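Local coordinates for cell division control protein 73 (Saccharomyces cerevisiae, PDB 3V46) that serves as a subunit of the Paf1 complex in RNA polymerase II transcription, its C-terminal Ras-like domain promoting association of that complex with chromatin, at residues F92-F100 and Q129-E137. Numbering follows the deposited sequence.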
ATOM      1  N   PHE A  92      -1.914   2.818  -0.782  1.00 12.11           N
ATOM      2  CA  PHE A  92      -2.007   2.435  -2.175  1.00 12.35           C
ATOM      3  C   PHE A  92      -3.188   3.169  -2.771  1.00 13.71           C
ATOM      4  O   PHE A  92      -4.279   3.167  -2.194  1.00 14.76           O
ATOM      5  CB  PHE A  92      -2.218   0.926  -2.323  1.00 13.41           C
ATOM      6  CG  PHE A  92      -1.006   0.093  -2.009  1.00 15.54           C
ATOM      7  CD1 PHE A  92      -0.177   0.399  -0.950  1.00 21.46           C
ATOM      8  CD2 PHE A  92      -0.706  -1.009  -2.766  1.00 20.94           C
ATOM      9  CE1 PHE A  92       0.934  -0.388  -0.665  1.00 22.39           C
ATOM     10  CE2 PHE A  92       0.397  -1.797  -2.477  1.00 21.83           C
ATOM     11  CZ  PHE A  92       1.203  -1.494  -1.426  1.00 21.19           C
ATOM     12  N   THR A  93      -2.991   3.774  -3.940  1.00 14.62           N
ATOM     13  CA  THR A  93      -4.031   4.592  -4.547  1.00 12.90           C
ATOM     14  C   THR A  93      -4.678   3.934  -5.755  1.00 15.05           C
ATOM     15  O   THR A  93      -4.030   3.227  -6.531  1.00 18.14           O
ATOM     16  CB  THR A  93      -3.479   5.955  -4.996  1.00 20.98           C
ATOM     17  OG1 THR A  93      -2.431   5.749  -5.949  1.00 20.32           O
ATOM     18  CG2 THR A  93      -2.936   6.727  -3.824  1.00 21.56           C
ATOM     19  N   THR A  94      -5.970   4.193  -5.899  1.00 18.11           N
ATOM     20  CA  THR A  94      -6.773   3.634  -6.973  1.00 21.72           C
ATOM     21  C   THR A  94      -6.702   4.524  -8.184  1.00 23.41           C
ATOM     22  O   THR A  94      -6.954   4.088  -9.296  1.00 27.83           O
ATOM     23  CB  THR A  94      -8.258   3.564  -6.574  1.00 21.97           C
ATOM     24  OG1 THR A  94      -8.732   4.887  -6.296  1.00 22.64           O
ATOM     25  CG2 THR A  94      -8.443   2.687  -5.345  1.00 24.67           C
ATOM     26  N   GLY A  95      -6.383   5.791  -7.952  1.00 21.96           N
ATOM     27  CA  GLY A  95      -6.432   6.788  -9.003  1.00 30.14           C
ATOM     28  C   GLY A  95      -7.669   7.668  -8.945  1.00 30.38           C
ATOM     29  O   GLY A  95      -7.791   8.586  -9.740  1.00 37.40           O
ATOM     30  N   HIS A  96      -8.591   7.395  -8.026  1.00 27.85           N
ATOM     31  CA  HIS A  96      -9.771   8.250  -7.851  1.00 28.24           C
ATOM     32  C   HIS A  96      -9.514   9.226  -6.718  1.00 31.36           C
ATOM     33  O   HIS A  96      -9.150   8.812  -5.623  1.00 31.36           O
ATOM     34  CB  HIS A  96     -11.001   7.424  -7.506  1.00 29.89           C
ATOM     35  CG  HIS A  96     -11.414   6.481  -8.589  1.00 35.14           C
ATOM     36  ND1 HIS A  96     -11.790   5.181  -8.334  1.00 41.38           N
ATOM     37  CD2 HIS A  96     -11.518   6.650  -9.929  1.00 37.20           C
ATOM     38  CE1 HIS A  96     -12.106   4.587  -9.472  1.00 39.49           C
ATOM     39  NE2 HIS A  96     -11.941   5.452 -10.453  1.00 40.10           N
ATOM     40  N   THR A  97      -9.723  10.518  -6.964  1.00 35.72           N
ATOM     41  CA  THR A  97      -9.463  11.505  -5.928  1.00 38.74           C
ATOM     42  C   THR A  97     -10.452  11.354  -4.770  1.00 37.28           C
ATOM     43  O   THR A  97     -10.138  11.702  -3.636  1.00 39.90           O
ATOM     44  CB  THR A  97      -9.495  12.942  -6.474  1.00 45.62           C
ATOM     45  OG1 THR A  97      -8.658  13.032  -7.637  1.00 46.84           O
ATOM     46  CG2 THR A  97      -8.993  13.918  -5.419  1.00 49.13           C
ATOM     47  N   TRP A  98     -11.640  10.813  -5.040  1.00 33.12           N
ATOM     48  CA  TRP A  98     -12.619  10.615  -3.972  1.00 32.59           C
ATOM     49  C   TRP A  98     -12.155   9.563  -2.959  1.00 30.91           C
ATOM     50  O   TRP A  98     -12.763   9.416  -1.893  1.00 30.16           O
ATOM     51  CB  TRP A  98     -14.001  10.251  -4.544  1.00 35.93           C
ATOM     52  CG  TRP A  98     -15.061   9.953  -3.496  1.00 42.70           C
ATOM     53  CD1 TRP A  98     -15.546   8.721  -3.142  1.00 45.83           C
ATOM     54  CD2 TRP A  98     -15.762  10.905  -2.677  1.00 43.67           C
ATOM     55  NE1 TRP A  98     -16.501   8.849  -2.158  1.00 45.55           N
ATOM     56  CE2 TRP A  98     -16.652  10.177  -1.855  1.00 44.47           C
ATOM     57  CE3 TRP A  98     -15.721  12.299  -2.556  1.00 49.30           C
ATOM     58  CZ2 TRP A  98     -17.489  10.796  -0.925  1.00 47.25           C
ATOM     59  CZ3 TRP A  98     -16.561  12.914  -1.634  1.00 50.86           C
ATOM     60  CH2 TRP A  98     -17.430  12.162  -0.831  1.00 49.76           C
ATOM     61  N   GLN A  99     -11.074   8.850  -3.275  1.00 26.77           N
ATOM     62  CA  GLN A  99     -10.518   7.860  -2.349  1.00 24.80           C
ATOM     63  C   GLN A  99     -10.299   8.479  -0.968  1.00 25.69           C
ATOM     64  O   GLN A  99     -10.530   7.838   0.050  1.00 26.86           O
ATOM     65  CB  GLN A  99      -9.186   7.268  -2.865  1.00 23.36           C
ATOM     66  CG  GLN A  99      -8.501   6.398  -1.818  1.00 21.06           C
ATOM     67  CD  GLN A  99      -7.192   5.762  -2.274  1.00 20.68           C
ATOM     68  OE1 GLN A  99      -6.903   5.674  -3.466  1.00 21.63           O
ATOM     69  NE2 GLN A  99      -6.413   5.279  -1.318  1.00 19.85           N
ATOM     70  N   PHE A 100      -9.863   9.733  -0.938  1.00 25.34           N
ATOM     71  CA  PHE A 100      -9.382  10.336   0.308  1.00 24.83           C
ATOM     72  C   PHE A 100     -10.431  11.159   1.063  1.00 26.54           C
ATOM     73  O   PHE A 100     -10.116  11.771   2.080  1.00 29.65           O
ATOM     74  CB  PHE A 100      -8.154  11.205   0.006  1.00 24.79           C
ATOM     75  CG  PHE A 100      -7.268  10.626  -1.061  1.00 23.56           C
ATOM     76  CD1 PHE A 100      -6.593   9.437  -0.844  1.00 23.44           C
ATOM     77  CD2 PHE A 100      -7.119  11.257  -2.285  1.00 24.05           C
ATOM     78  CE1 PHE A 100      -5.800   8.885  -1.823  1.00 23.93           C
ATOM     79  CE2 PHE A 100      -6.310  10.705  -3.261  1.00 23.66           C
ATOM     80  CZ  PHE A 100      -5.659   9.513  -3.029  1.00 23.14           C
ATOM     81  N   GLN A 129      -3.420  11.779 -15.661  1.00 34.57           N
ATOM     82  CA  GLN A 129      -2.610  12.968 -15.451  1.00 37.29           C
ATOM     83  C   GLN A 129      -2.620  13.421 -13.992  1.00 33.26           C
ATOM     84  O   GLN A 129      -1.581  13.814 -13.461  1.00 33.34           O
ATOM     85  CB  GLN A 129      -3.062  14.120 -16.354  1.00 41.16           C
ATOM     86  CG  GLN A 129      -2.103  15.305 -16.320  1.00 46.71           C
ATOM     87  CD  GLN A 129      -0.722  14.952 -16.853  1.00 48.65           C
ATOM     88  OE1 GLN A 129       0.277  15.069 -16.146  1.00 48.11           O
ATOM     89  NE2 GLN A 129      -0.664  14.521 -18.108  1.00 55.47           N
ATOM     90  N   HIS A 130      -3.778  13.371 -13.336  1.00 29.91           N
ATOM     91  CA  HIS A 130      -3.853  13.877 -11.972  1.00 25.40           C
ATOM     92  C   HIS A 130      -3.023  13.006 -11.039  1.00 23.71           C
ATOM     93  O   HIS A 130      -2.449  13.505 -10.075  1.00 25.00           O
ATOM     94  CB  HIS A 130      -5.300  14.016 -11.476  1.00 28.58           C
ATOM     95  CG  HIS A 130      -6.076  12.740 -11.490  1.00 30.23           C
ATOM     96  ND1 HIS A 130      -6.619  12.211 -12.642  1.00 32.52           N
ATOM     97  CD2 HIS A 130      -6.424  11.897 -10.488  1.00 33.07           C
ATOM     98  CE1 HIS A 130      -7.252  11.087 -12.351  1.00 33.67           C
ATOM     99  NE2 HIS A 130      -7.149  10.878 -11.053  1.00 34.70           N
ATOM    100  N   VAL A 131      -2.948  11.708 -11.335  1.00 22.73           N
ATOM    101  CA  VAL A 131      -2.117  10.796 -10.542  1.00 20.65           C
ATOM    102  C   VAL A 131      -0.623  11.069 -10.768  1.00 20.41           C
ATOM    103  O   VAL A 131       0.189  11.010  -9.842  1.00 18.43           O
ATOM    104  CB  VAL A 131      -2.460   9.327 -10.860  1.00 19.18           C
ATOM    105  CG1 VAL A 131      -1.506   8.372 -10.149  1.00 22.75           C
ATOM    106  CG2 VAL A 131      -3.909   9.022 -10.470  1.00 23.81           C
ATOM    107  N   GLN A 132      -0.243  11.369 -11.999  1.00 23.27           N
ATOM    108  CA  GLN A 132       1.142  11.701 -12.287  0.50 26.35           C
ATOM    109  C   GLN A 132       1.604  12.874 -11.421  1.00 24.97           C
ATOM    110  O   GLN A 132       2.751  12.913 -10.975  1.00 23.64           O
ATOM    111  CB  GLN A 132       1.308  12.051 -13.767  0.50 32.41           C
ATOM    112  CG  GLN A 132       2.739  11.953 -14.251  0.50 34.45           C
ATOM    113  CD  GLN A 132       3.211  10.523 -14.370  0.50 39.33           C
ATOM    114  OE1 GLN A 132       2.827   9.804 -15.288  0.50 42.48           O
ATOM    115  NE2 GLN A 132       4.039  10.096 -13.429  0.50 37.89           N
ATOM    116  N   GLN A 133       0.710  13.827 -11.171  1.00 23.32           N
ATOM    117  CA  GLN A 133       1.081  15.006 -10.394  1.00 23.76           C
ATOM    118  C   GLN A 133       1.168  14.735  -8.895  1.00 24.15           C
ATOM    119  O   GLN A 133       1.872  15.438  -8.178  1.00 24.09           O
ATOM    120  CB  GLN A 133       0.107  16.160 -10.654  1.00 21.84           C
ATOM    121  CG  GLN A 133       0.044  16.598 -12.113  1.00 21.72           C
ATOM    122  CD  GLN A 133       1.425  16.745 -12.713  1.00 19.40           C
ATOM    123  OE1 GLN A 133       2.270  17.462 -12.174  1.00 20.41           O
ATOM    124  NE2 GLN A 133       1.667  16.063 -13.832  1.00 19.63           N
ATOM    125  N   TRP A 134       0.454  13.723  -8.415  1.00 23.97           N
ATOM    126  CA  TRP A 134       0.525  13.381  -6.998  1.00 23.36           C
ATOM    127  C   TRP A 134       1.924  12.942  -6.628  1.00 20.15           C
ATOM    128  O   TRP A 134       2.621  12.298  -7.429  1.00 20.61           O
ATOM    129  CB  TRP A 134      -0.424  12.243  -6.640  1.00 21.66           C
ATOM    130  CG  TRP A 134      -1.886  12.561  -6.747  1.00 22.90           C
ATOM    131  CD1 TRP A 134      -2.463  13.795  -6.895  1.00 25.68           C
ATOM    132  CD2 TRP A 134      -2.964  11.615  -6.732  1.00 23.23           C
ATOM    133  NE1 TRP A 134      -3.833  13.668  -6.974  1.00 26.55           N
ATOM    134  CE2 TRP A 134      -4.163  12.344  -6.865  1.00 27.11           C
ATOM    135  CE3 TRP A 134      -3.030  10.224  -6.610  1.00 24.24           C
ATOM    136  CZ2 TRP A 134      -5.411  11.722  -6.888  1.00 26.96           C
ATOM    137  CZ3 TRP A 134      -4.271   9.612  -6.630  1.00 22.82           C
ATOM    138  CH2 TRP A 134      -5.442  10.359  -6.769  1.00 25.04           C
ATOM    139  N   ASN A 135       2.308  13.280  -5.398  1.00 18.92           N
ATOM    140  CA  ASN A 135       3.546  12.828  -4.799  1.00 20.05           C
ATOM    141  C   ASN A 135       3.418  11.384  -4.343  1.00 20.71           C
ATOM    142  O   ASN A 135       3.488  11.093  -3.147  1.00 19.78           O
ATOM    143  CB  ASN A 135       3.872  13.709  -3.600  1.00 22.59           C
ATOM    144  CG  ASN A 135       5.221  13.381  -2.973  1.00 28.35           C
ATOM    145  OD1 ASN A 135       6.184  13.068  -3.668  1.00 32.76           O
ATOM    146  ND2 ASN A 135       5.292  13.463  -1.653  1.00 32.76           N
ATOM    147  N   VAL A 136       3.205  10.499  -5.308  1.00 18.06           N
ATOM    148  CA  VAL A 136       3.154   9.066  -5.060  1.00 17.80           C
ATOM    149  C   VAL A 136       4.160   8.350  -5.961  1.00 17.48           C
ATOM    150  O   VAL A 136       4.506   8.821  -7.051  1.00 20.67           O
ATOM    151  CB  VAL A 136       1.722   8.471  -5.279  1.00 16.59           C
ATOM    152  CG1 VAL A 136       0.704   9.178  -4.390  1.00 18.21           C
ATOM    153  CG2 VAL A 136       1.316   8.514  -6.746  1.00 20.44           C
ATOM    154  N   GLU A 137       4.639   7.207  -5.495  1.00 17.73           N
ATOM    155  CA  GLU A 137       5.574   6.423  -6.264  1.00 18.82           C
ATOM    156  C   GLU A 137       4.790   5.535  -7.219  1.00 18.87           C
ATOM    157  O   GLU A 137       3.922   4.790  -6.791  1.00 18.02           O
ATOM    158  CB  GLU A 137       6.437   5.593  -5.321  1.00 25.30           C
ATOM    159  CG  GLU A 137       7.449   4.730  -6.003  1.00 30.68           C
ATOM    160  CD  GLU A 137       8.516   4.234  -5.053  1.00 37.43           C
ATOM    161  OE1 GLU A 137       9.110   3.193  -5.356  1.00 40.93           O
ATOM    162  OE2 GLU A 137       8.762   4.871  -4.008  1.00 38.79           O
TER
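With CG of Trp-134 anti to the carbonyl carbon (chi1 -67°) and CG of His-130 wedged between its own backbone N and carbonyl carbon (chi1 59°), both rings reach from 129-137 into the loop 92-100. The six-membered ring of the indole takes the edge of Phe-100 on one face: a T-shaped pair, planes 69° apart, in which Phe-100 CE2 lies 3.6 Å from Trp-134 CH2. The opposite indole face carries the carbonyl oxygen of His-130, offset toward its rim. At the indole edge, Thr-97 OG1 comes within 3.6 Å of Trp-134 CZ2, while Thr-93 CB approaches CZ3 of the same indole. One hydrogen bond joins the segments: His-130 NE2 donates to Gly-95 O over 2.7 Å, nearly straight and close to the imidazole plane, which helps to hold the ring in this orientation. On the same helix, Val-131 CG2 rests 3.7 Å from Gly-95 CA. An alanine in place of Trp-134 would probably leave the Phe-100 edge without its aromatic face and open a gap between Thr-93 and Thr-97. Within the loop, the Gln-99 amide accepts from Thr-94 N and donates to Phe-92 O. In this Ras-like fold the contact ties the loop after strand 88-92 to helix 129-133 and the turn into edge strand 136-141; Thr-93 and Val-131 also pack on Tyr-119 of strand 116-122, and helix 108-114 flanks Phe-100 and Trp-134 through Leu-111, Phe-112 and Pro-108.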